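Local atomic coordinates of leucine aminopeptidase (Legionella pneumophila, PDB entry 5GNE), a protein that probably acts as a zinc-dependent aminopeptidase of the M28 family, removing residues from the N-terminal end of peptide substrates. Residues Glu18-Leu26 against Ile36-Thr47; Arg52-Pro63 against Glu238-Tyr247. All coordinates share one frame; numbering follows the deposited sequence.

Contact 1. Residues Glu18-Leu26 against Ile36-Thr47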
loop_
_atom_site.group_PDB
_atom_site.type_symbol
_atom_site.label_atom_id
_atom_site.label_comp_id
_atom_site.label_asym_id
_atom_site.label_seq_id
_atom_site.Cartn_x
_atom_site.Cartn_y
_atom_site.Cartn_z
ATOM N N GLU A 18 -17.006 -18.519 10.108
ATOM C CA GLU A 18 -18.289 -18.923 10.674
ATOM C C GLU A 18 -19.432 -18.087 10.113
ATOM O O GLU A 18 -20.564 -18.559 10.042
ATOM C CB GLU A 18 -18.264 -18.839 12.202
ATOM C CG GLU A 18 -17.256 -19.802 12.809
ATOM C CD GLU A 18 -17.629 -21.266 12.582
ATOM O OE1 GLU A 18 -18.833 -21.569 12.541
ATOM O OE2 GLU A 18 -16.727 -22.115 12.458
ATOM N N GLN A 19 -19.134 -16.857 9.701
ATOM C CA GLN A 19 -20.119 -16.017 9.013
ATOM C C GLN A 19 -20.312 -16.395 7.530
ATOM O O GLN A 19 -21.235 -15.913 6.877
ATOM C CB GLN A 19 -19.710 -14.535 9.094
ATOM C CG GLN A 19 -19.586 -13.972 10.509
ATOM C CD GLN A 19 -20.817 -14.235 11.341
ATOM O OE1 GLN A 19 -21.941 -13.998 10.896
ATOM N NE2 GLN A 19 -20.618 -14.791 12.533
ATOM N N LEU A 20 -19.431 -17.227 6.988
ATOM C CA LEU A 20 -19.449 -17.516 5.551
ATOM C C LEU A 20 -19.674 -18.986 5.241
ATOM O O LEU A 20 -19.771 -19.361 4.067
ATOM C CB LEU A 20 -18.144 -17.065 4.882
ATOM C CG LEU A 20 -17.904 -15.564 4.851
ATOM C CD1 LEU A 20 -16.498 -15.276 4.362
ATOM C CD2 LEU A 20 -18.934 -14.901 3.974
ATOM N N LYS A 21 -19.639 -19.805 6.288
ATOM C CA LYS A 21 -19.734 -21.266 6.217
ATOM C C LYS A 21 -20.674 -21.792 5.151
ATOM O O LYS A 21 -20.306 -22.633 4.344
ATOM C CB LYS A 21 -20.206 -21.808 7.566
ATOM C CG LYS A 21 -19.282 -22.799 8.214
ATOM C CD LYS A 21 -20.001 -23.561 9.321
ATOM C CE LYS A 21 -20.730 -22.628 10.259
ATOM N NZ LYS A 21 -21.182 -23.359 11.478
ATOM N N ASP A 22 -21.909 -21.311 5.192
ATOM C CA ASP A 22 -22.974 -21.863 4.370
ATOM C C ASP A 22 -22.787 -21.555 2.896
ATOM O O ASP A 22 -23.395 -22.210 2.051
ATOM C CB ASP A 22 -24.335 -21.396 4.889
ATOM C CG ASP A 22 -24.669 -22.004 6.252
ATOM O OD1 ASP A 22 -24.156 -23.106 6.556
ATOM O OD2 ASP A 22 -25.414 -21.379 7.034
ATOM N N LYS A 23 -21.964 -20.561 2.577
ATOM C CA LYS A 23 -21.727 -20.235 1.175
ATOM C C LYS A 23 -20.326 -20.652 0.706
ATOM O O LYS A 23 -19.975 -20.485 -0.457
ATOM C CB LYS A 23 -21.959 -18.744 0.926
ATOM C CG LYS A 23 -23.323 -18.222 1.387
ATOM C CD LYS A 23 -23.824 -17.125 0.446
ATOM C CE LYS A 23 -25.117 -16.442 0.910
ATOM N NZ LYS A 23 -25.220 -15.033 0.379
ATOM N N ALA A 24 -19.540 -21.235 1.602
ATOM C CA ALA A 24 -18.145 -21.533 1.302
ATOM C C ALA A 24 -17.871 -23.020 1.321
ATOM O O ALA A 24 -18.603 -23.790 1.927
ATOM C CB ALA A 24 -17.225 -20.827 2.288
ATOM N N ARG A 25 -16.798 -23.396 0.641
ATOM C CA ARG A 25 -16.213 -24.720 0.692
ATOM C C ARG A 25 -14.918 -24.634 1.481
ATOM O O ARG A 25 -14.027 -23.851 1.136
ATOM C CB ARG A 25 -15.943 -25.240 -0.715
ATOM C CG ARG A 25 -15.371 -26.634 -0.768
ATOM C CD ARG A 25 -15.108 -27.033 -2.210
ATOM N NE ARG A 25 -16.332 -27.050 -3.015
ATOM C CZ ARG A 25 -17.183 -28.071 -3.083
ATOM N NH1 ARG A 25 -16.961 -29.181 -2.388
ATOM N NH2 ARG A 25 -18.265 -27.983 -3.848
ATOM N N LEU A 26 -14.813 -25.421 2.541
ATOM C CA LEU A 26 -13.614 -25.411 3.347
ATOM C C LEU A 26 -12.510 -26.263 2.757
ATOM O O LEU A 26 -12.656 -27.481 2.672
ATOM C CB LEU A 26 -13.947 -25.896 4.751
ATOM C CG LEU A 26 -12.789 -25.804 5.734
ATOM C CD1 LEU A 26 -12.388 -24.338 5.907
ATOM C CD2 LEU A 26 -13.224 -26.407 7.042
ATOM N N ILE A 36 -10.524 -21.096 2.041
ATOM C CA ILE A 36 -11.823 -21.459 1.489
ATOM C C ILE A 36 -12.022 -21.074 0.037
ATOM O O ILE A 36 -11.328 -20.226 -0.520
ATOM C CB ILE A 36 -12.982 -20.821 2.290
ATOM C CG1 ILE A 36 -12.905 -19.297 2.230
ATOM C CG2 ILE A 36 -12.979 -21.300 3.736
ATOM C CD1 ILE A 36 -14.155 -18.584 2.851
ATOM N N ALA A 37 -12.999 -21.726 -0.572
ATOM C CA ALA A 37 -13.448 -21.344 -1.891
ATOM C C ALA A 37 -14.867 -20.818 -1.765
ATOM O O ALA A 37 -15.737 -21.464 -1.177
ATOM C CB ALA A 37 -13.381 -22.530 -2.850
ATOM N N ILE A 38 -15.089 -19.632 -2.310
ATOM C CA ILE A 38 -16.363 -18.963 -2.155
ATOM C C ILE A 38 -16.508 -18.005 -3.332
ATOM O O ILE A 38 -15.568 -17.302 -3.700
ATOM C CB ILE A 38 -16.474 -18.213 -0.781
ATOM C CG1 ILE A 38 -17.925 -17.792 -0.505
ATOM C CG2 ILE A 38 -15.527 -17.002 -0.691
ATOM C CD1 ILE A 38 -18.094 -17.048 0.795
ATOM N N PRO A 39 -17.677 -18.016 -3.970
ATOM C CA PRO A 39 -17.827 -17.087 -5.080
ATOM C C PRO A 39 -18.285 -15.757 -4.517
ATOM O O PRO A 39 -19.427 -15.621 -4.079
ATOM C CB PRO A 39 -18.872 -17.766 -5.968
ATOM C CG PRO A 39 -19.616 -18.723 -5.039
ATOM C CD PRO A 39 -18.924 -18.749 -3.704
ATOM N N ILE A 40 -17.374 -14.795 -4.487
ATOM C CA ILE A 40 -17.661 -13.491 -3.921
ATOM C C ILE A 40 -18.608 -12.693 -4.824
ATOM O O ILE A 40 -18.228 -12.264 -5.911
ATOM C CB ILE A 40 -16.373 -12.700 -3.705
ATOM C CG1 ILE A 40 -15.444 -13.480 -2.775
ATOM C CG2 ILE A 40 -16.698 -11.287 -3.148
ATOM C CD1 ILE A 40 -14.076 -12.852 -2.594
ATOM N N ASP A 41 -19.843 -12.534 -4.373
ATOM C CA ASP A 41 -20.842 -11.742 -5.073
ATOM C C ASP A 41 -20.970 -10.523 -4.174
ATOM O O ASP A 41 -20.224 -10.442 -3.209
ATOM C CB ASP A 41 -22.149 -12.524 -5.258
ATOM C CG ASP A 41 -22.693 -13.095 -3.950
ATOM O OD1 ASP A 41 -22.182 -12.734 -2.869
ATOM O OD2 ASP A 41 -23.635 -13.914 -4.001
ATOM N N GLU A 42 -21.853 -9.562 -4.424
ATOM C CA GLU A 42 -21.789 -8.451 -3.484
ATOM C C GLU A 42 -22.570 -8.735 -2.202
ATOM O O GLU A 42 -22.415 -8.008 -1.228
ATOM C CB GLU A 42 -22.143 -7.104 -4.129
ATOM C CG GLU A 42 -23.482 -6.853 -4.724
ATOM C CD GLU A 42 -23.817 -5.363 -4.638
ATOM O OE1 GLU A 42 -23.174 -4.577 -5.375
ATOM O OE2 GLU A 42 -24.703 -4.977 -3.843
ATOM N N ASN A 43 -23.412 -9.759 -2.184
ATOM C CA ASN A 43 -23.932 -10.207 -0.894
ATOM C C ASN A 43 -22.771 -10.556 0.045
ATOM O O ASN A 43 -22.680 -10.056 1.179
ATOM C CB ASN A 43 -24.844 -11.418 -1.056
ATOM C CG ASN A 43 -26.241 -11.037 -1.504
ATOM O OD1 ASN A 43 -26.893 -10.182 -0.892
ATOM N ND2 ASN A 43 -26.712 -11.665 -2.581
ATOM N N ILE A 44 -21.854 -11.383 -0.457
ATOM C CA ILE A 44 -20.718 -11.835 0.345
ATOM C C ILE A 44 -19.760 -10.672 0.591
ATOM O O ILE A 44 -19.205 -10.554 1.678
ATOM C CB ILE A 44 -19.993 -13.023 -0.317
ATOM C CG1 ILE A 44 -20.702 -14.328 0.045
ATOM C CG2 ILE A 44 -18.536 -13.098 0.141
ATOM C CD1 ILE A 44 -20.977 -15.214 -1.142
ATOM N N THR A 45 -19.571 -9.814 -0.411
ATOM C CA THR A 45 -18.791 -8.587 -0.221
ATOM C C THR A 45 -19.300 -7.810 0.992
ATOM O O THR A 45 -18.506 -7.328 1.802
ATOM C CB THR A 45 -18.817 -7.677 -1.463
ATOM O OG1 THR A 45 -18.180 -8.337 -2.570
ATOM C CG2 THR A 45 -18.071 -6.362 -1.187
ATOM N N ASN A 46 -20.617 -7.707 1.136
ATOM C CA ASN A 46 -21.191 -6.936 2.236
ATOM C C ASN A 46 -20.916 -7.572 3.581
ATOM O O ASN A 46 -20.715 -6.869 4.577
ATOM C CB ASN A 46 -22.693 -6.743 2.044
ATOM C CG ASN A 46 -23.013 -5.697 0.985
ATOM O OD1 ASN A 46 -23.782 -5.948 0.059
ATOM N ND2 ASN A 46 -22.402 -4.524 1.107
ATOM N N THR A 47 -20.940 -8.903 3.619
ATOM C CA THR A 47 -20.632 -9.618 4.849
ATOM C C THR A 47 -19.186 -9.353 5.232
ATOM O O THR A 47 -18.867 -9.016 6.372
ATOM C CB THR A 47 -20.836 -11.126 4.705
ATOM O OG1 THR A 47 -22.151 -11.378 4.193
ATOM C CG2 THR A 47 -20.663 -11.821 6.061
#
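The edge strand of the four-stranded antiparallel N-terminal sheet, with the helix end that leads into it, meets here the neighbouring strand 33-38 and the first turns of helix 42-55. R25 and A37 form a hydrogen-bonded antiparallel pair of the hairpin: R25 N donates to A37 O at 2.9 Å, nearly straight at 173°, and A37 N returns a bond of 2.9 Å to R25 O. In the next, non-hydrogen-bonded pair, L26 and I36 send their side chains to the same face of the sheet and cross at about a right angle. Just before the strand, the CB of A24 rests on the CD1 of I36 at 3.8 Å.

L20, at the end of helix 14-20, packs between strand 33-38 and helix 42-55. Its CD2 lies 3.9 Å from I38 CD1, which an extended side chain (chi1 -167°, chi2 -179°) carries forward to it, and the same methyl also touches I44 CG2 and, at 4.1 Å, T47 CG2. L48, farther along helix 42-55, also packs on L20, while I10 of strand 8-13 backs I36 and I38. Near the surface, K23 and I44 slide past each other in opposite directions, K23 CD packing on I44 CD1 at 3.8 Å. The helix itself is N-capped by D41, whose OD1 takes the amide of I44 at 2.8 Å.

The chemistry is therefore divided: backbone bonds fix the strand register, while methyl groups hold helix against sheet. The lysine spends its aliphatic chain on this packing, and its ammonium ends near the D41 carboxylate without touching it, an attraction that is probably mild.

Contact 2. Residues Arg52-Pro63 against Glu238-Tyr247. With ZN (zinc ion), chain C.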
loop_
_atom_site.group_PDB
_atom_site.type_symbol
_atom_site.label_atom_id
_atom_site.label_comp_id
_atom_site.label_asym_id
_atom_site.label_seq_id
_atom_site.Cartn_x
_atom_site.Cartn_y
_atom_site.Cartn_z
ATOM N N ARG A 52 -15.500 -7.009 9.018
ATOM C CA ARG A 52 -14.092 -6.610 9.024
ATOM C C ARG A 52 -13.541 -6.018 10.350
ATOM O O ARG A 52 -12.429 -6.361 10.749
ATOM C CB ARG A 52 -13.826 -5.640 7.867
ATOM C CG ARG A 52 -12.362 -5.305 7.698
ATOM C CD ARG A 52 -12.110 -4.616 6.387
ATOM N NE ARG A 52 -10.716 -4.200 6.254
ATOM C CZ ARG A 52 -10.203 -3.681 5.142
ATOM N NH1 ARG A 52 -10.965 -3.544 4.055
ATOM N NH2 ARG A 52 -8.926 -3.312 5.114
ATOM N N PRO A 53 -14.290 -5.133 11.030
ATOM C CA PRO A 53 -13.784 -4.638 12.331
ATOM C C PRO A 53 -13.610 -5.737 13.401
ATOM O O PRO A 53 -12.693 -5.692 14.214
ATOM C CB PRO A 53 -14.866 -3.649 12.786
ATOM C CG PRO A 53 -15.597 -3.281 11.564
ATOM C CD PRO A 53 -15.583 -4.513 10.683
ATOM N N VAL A 54 -14.551 -6.668 13.433
ATOM C CA VAL A 54 -14.524 -7.781 14.374
ATOM C C VAL A 54 -13.571 -8.897 13.943
ATOM O O VAL A 54 -12.787 -9.408 14.745
ATOM C CB VAL A 54 -15.945 -8.354 14.575
ATOM C CG1 VAL A 54 -15.907 -9.577 15.425
ATOM C CG2 VAL A 54 -16.842 -7.290 15.197
ATOM N N CYS A 55 -13.648 -9.259 12.667
ATOM C CA CYS A 55 -13.044 -10.483 12.171
ATOM C C CYS A 55 -11.831 -10.294 11.277
ATOM O O CYS A 55 -11.218 -11.280 10.866
ATOM C CB CYS A 55 -14.086 -11.287 11.404
ATOM S SG CYS A 55 -15.447 -11.879 12.425
ATOM N N GLY A 56 -11.524 -9.050 10.914
ATOM C CA GLY A 56 -10.351 -8.774 10.097
ATOM C C GLY A 56 -10.628 -8.814 8.614
ATOM O O GLY A 56 -11.686 -9.229 8.155
ATOM N N ASN A 57 -9.633 -8.414 7.844
ATOM C CA ASN A 57 -9.730 -8.455 6.404
ATOM C C ASN A 57 -9.419 -9.866 5.918
ATOM O O ASN A 57 -9.064 -10.716 6.707
ATOM C CB ASN A 57 -8.777 -7.430 5.790
ATOM C CG ASN A 57 -9.095 -7.144 4.354
ATOM O OD1 ASN A 57 -10.228 -7.330 3.918
ATOM N ND2 ASN A 57 -8.103 -6.684 3.606
ATOM N N TYR A 58 -9.561 -10.109 4.622
ATOM C CA TYR A 58 -9.194 -11.397 4.052
ATOM C C TYR A 58 -8.077 -11.270 3.024
ATOM O O TYR A 58 -7.813 -10.195 2.502
ATOM C CB TYR A 58 -10.403 -12.050 3.394
ATOM C CG TYR A 58 -10.880 -11.344 2.150
ATOM C CD1 TYR A 58 -11.651 -10.186 2.235
ATOM C CD2 TYR A 58 -10.637 -11.874 0.913
ATOM C CE1 TYR A 58 -12.114 -9.563 1.113
ATOM C CE2 TYR A 58 -11.109 -11.262 -0.231
ATOM C CZ TYR A 58 -11.843 -10.117 -0.128
ATOM O OH TYR A 58 -12.299 -9.516 -1.277
ATOM N N LEU A 59 -7.415 -12.381 2.749
ATOM C CA LEU A 59 -6.345 -12.385 1.767
ATOM C C LEU A 59 -6.785 -13.202 0.563
ATOM O O LEU A 59 -7.178 -14.345 0.709
ATOM C CB LEU A 59 -5.083 -12.980 2.378
ATOM C CG LEU A 59 -3.821 -13.068 1.510
ATOM C CD1 LEU A 59 -3.270 -11.671 1.164
ATOM C CD2 LEU A 59 -2.783 -13.930 2.219
ATOM N N ASN A 60 -6.754 -12.634 -0.629
ATOM C CA ASN A 60 -7.028 -13.461 -1.784
ATOM C C ASN A 60 -5.792 -14.262 -2.133
ATOM O O ASN A 60 -4.740 -13.698 -2.353
ATOM C CB ASN A 60 -7.476 -12.636 -2.981
ATOM C CG ASN A 60 -8.027 -13.511 -4.097
ATOM O OD1 ASN A 60 -7.387 -14.476 -4.507
ATOM N ND2 ASN A 60 -9.219 -13.202 -4.567
ATOM N N ALA A 61 -5.937 -15.578 -2.215
ATOM C CA ALA A 61 -4.782 -16.460 -2.403
ATOM C C ALA A 61 -4.333 -16.558 -3.846
ATOM O O ALA A 61 -3.214 -17.009 -4.102
ATOM C CB ALA A 61 -5.081 -17.827 -1.900
ATOM N N GLU A 62 -5.187 -16.155 -4.782
ATOM C CA GLU A 62 -4.873 -16.345 -6.197
ATOM C C GLU A 62 -3.460 -15.934 -6.632
ATOM O O GLU A 62 -2.841 -16.645 -7.403
ATOM C CB GLU A 62 -5.906 -15.644 -7.077
ATOM C CG GLU A 62 -5.802 -16.095 -8.521
ATOM C CD GLU A 62 -6.878 -15.497 -9.413
ATOM O OE1 GLU A 62 -6.618 -14.487 -10.107
ATOM O OE2 GLU A 62 -7.983 -16.075 -9.448
ATOM N N PRO A 63 -2.940 -14.792 -6.152
ATOM C CA PRO A 63 -1.585 -14.500 -6.631
ATOM C C PRO A 63 -0.559 -15.528 -6.168
ATOM O O PRO A 63 0.475 -15.624 -6.788
ATOM C CB PRO A 63 -1.278 -13.134 -6.003
ATOM C CG PRO A 63 -2.623 -12.515 -5.792
ATOM C CD PRO A 63 -3.504 -13.658 -5.391
ATOM N N GLU A 238 -6.888 -3.213 -3.738
ATOM C CA GLU A 238 -6.518 -3.487 -2.349
ATOM C C GLU A 238 -7.762 -3.821 -1.524
ATOM O O GLU A 238 -7.700 -4.587 -0.568
ATOM C CB GLU A 238 -5.763 -2.312 -1.747
ATOM C CG GLU A 238 -5.260 -2.528 -0.326
ATOM C CD GLU A 238 -6.279 -2.112 0.733
ATOM O OE1 GLU A 238 -7.340 -1.545 0.366
ATOM O OE2 GLU A 238 -6.018 -2.344 1.935
ATOM N N GLU A 239 -8.893 -3.262 -1.932
ATOM C CA GLU A 239 -10.155 -3.460 -1.230
ATOM C C GLU A 239 -10.774 -4.803 -1.586
ATOM O O GLU A 239 -11.862 -5.125 -1.138
ATOM C CB GLU A 239 -11.120 -2.287 -1.515
ATOM C CG GLU A 239 -10.620 -0.896 -0.967
ATOM C CD GLU A 239 -10.618 -0.837 0.554
ATOM O OE1 GLU A 239 -10.953 -1.882 1.154
ATOM O OE2 GLU A 239 -10.310 0.235 1.153
ATOM N N ARG A 240 -10.049 -5.602 -2.360
ATOM C CA ARG A 240 -10.480 -6.966 -2.725
ATOM C C ARG A 240 -9.477 -8.001 -2.216
ATOM O O ARG A 240 -8.886 -8.747 -2.995
ATOM C CB ARG A 240 -10.638 -7.092 -4.260
ATOM C CG ARG A 240 -11.344 -5.876 -4.891
ATOM C CD ARG A 240 -12.838 -5.819 -4.517
ATOM N NE ARG A 240 -13.449 -4.637 -5.098
ATOM C CZ ARG A 240 -14.753 -4.441 -5.292
ATOM N NH1 ARG A 240 -15.642 -5.378 -4.989
ATOM N NH2 ARG A 240 -15.156 -3.299 -5.838
ATOM N N GLY A 241 -9.265 -8.033 -0.909
ATOM C CA GLY A 241 -8.324 -8.965 -0.317
ATOM C C GLY A 241 -6.883 -8.800 -0.766
ATOM O O GLY A 241 -6.154 -9.781 -0.944
ATOM N N LEU A 242 -6.489 -7.553 -0.993
ATOM C CA LEU A 242 -5.095 -7.213 -1.309
ATOM C C LEU A 242 -4.598 -7.849 -2.599
ATOM O O LEU A 242 -3.396 -8.031 -2.783
ATOM C CB LEU A 242 -4.155 -7.614 -0.160
ATOM C CG LEU A 242 -4.629 -7.323 1.269
ATOM C CD1 LEU A 242 -3.539 -7.685 2.281
ATOM C CD2 LEU A 242 -5.082 -5.900 1.419
ATOM N N ILE A 243 -5.503 -8.161 -3.514
ATOM C CA ILE A 243 -5.093 -8.950 -4.675
ATOM C C ILE A 243 -4.185 -8.176 -5.651
ATOM O O ILE A 243 -3.304 -8.786 -6.263
ATOM C CB ILE A 243 -6.318 -9.552 -5.425
ATOM C CG1 ILE A 243 -5.845 -10.594 -6.455
ATOM C CG2 ILE A 243 -7.150 -8.467 -6.061
ATOM C CD1 ILE A 243 -6.952 -11.271 -7.268
ATOM N N GLY A 244 -4.354 -6.853 -5.776
ATOM C CA GLY A 244 -3.483 -6.091 -6.667
ATOM C C GLY A 244 -2.000 -6.212 -6.326
ATOM O O GLY A 244 -1.188 -6.643 -7.187
ATOM N N SER A 245 -1.632 -5.885 -5.083
ATOM C CA SER A 245 -0.246 -6.011 -4.637
ATOM C C SER A 245 0.230 -7.472 -4.646
ATOM O O SER A 245 1.424 -7.732 -4.767
ATOM C CB SER A 245 -0.053 -5.437 -3.226
ATOM O OG SER A 245 -1.036 -5.909 -2.332
ATOM N N GLY A 246 -0.694 -8.409 -4.461
ATOM C CA GLY A 246 -0.405 -9.818 -4.666
ATOM C C GLY A 246 0.280 -10.025 -6.006
ATOM O O GLY A 246 1.428 -10.469 -6.094
ATOM N N TYR A 247 -0.430 -9.669 -7.066
ATOM C CA TYR A 247 0.134 -9.755 -8.408
ATOM C C TYR A 247 1.422 -8.963 -8.572
ATOM O O TYR A 247 2.365 -9.458 -9.181
ATOM C CB TYR A 247 -0.906 -9.313 -9.433
ATOM C CG TYR A 247 -1.975 -10.360 -9.588
ATOM C CD1 TYR A 247 -1.633 -11.654 -9.994
ATOM C CD2 TYR A 247 -3.308 -10.082 -9.331
ATOM C CE1 TYR A 247 -2.595 -12.632 -10.148
ATOM C CE2 TYR A 247 -4.273 -11.055 -9.483
ATOM C CZ TYR A 247 -3.908 -12.331 -9.893
ATOM O OH TYR A 247 -4.855 -13.307 -10.049
HETATM ZN ZN ZN C . -9.202 -0.038 3.203
HETATM O O HOH W 1 -7.582 -0.740 4.265
#
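G241 fits under the ring of Y58, its CA over one face, 3.8 Å from the centroid of the Y58 ring and offset toward the rim, in a CH-pi contact. The ring reaches it because Y58 CG stands between backbone N and carbonyl carbon (chi1 69°). G241 is the first of the two central residues of the type I' turn from R240 to I243; with no side chain, and at positive phi, it brings its own CA against the ring. The turn is pinned by N60 N, which donates to a lone pair of G241 O at 2.9 Å in a straight bond.

On either side of this bond L59 CD1 meets L242 CD1, and the N60 side chain lies alongside I243, pointing the same way. Farther on, P63 is a knob set between I243, G246 and Y247: its CG touches I243 CG1 at 3.8 Å, its CB comes within 3.5 Å of G246 C, and CG stands over the centre of the Y247 ring.

At the other end R52 stretches out fully, with N57 CG over one face of its guanidinium. NH1 makes a weak salt bridge of 3.3 Å to E239 OE1 at the edge of the guanidinium, while NH2 bonds weakly to the water on zinc, which in turn donates to E238 OE2. E239 OE2 binds that zinc at 2.4 Å, and D204 and H344 complete its protein ligands. Paired metals bridged by an aspartate, here D204, beside adjacent glutamates are the hallmark of the M28 aminopeptidase site, to which R52 brings an arginine from the N-terminal region.

From the N terminus, strand 8-13 and helix 14-20 come first; contact 1 then closes the short hairpin 25-29/33-38 and lays the start of helix 42-55 against the end of helix 14-20. The same helix, kinked near its end, runs on into contact 2, whose first segment holds its last turn, strand 59-60 and the start of helix 62-65. Contact 2 closes a far longer loop, 174 residues, to reach 238-247 beside the zinc site. The two are in series, neither nested nor crossed. I40 touches Y58 between them. Contact 1 ties the hairpin and two helices of the N-terminal region together, and contact 2 joins that region to the metal-binding part.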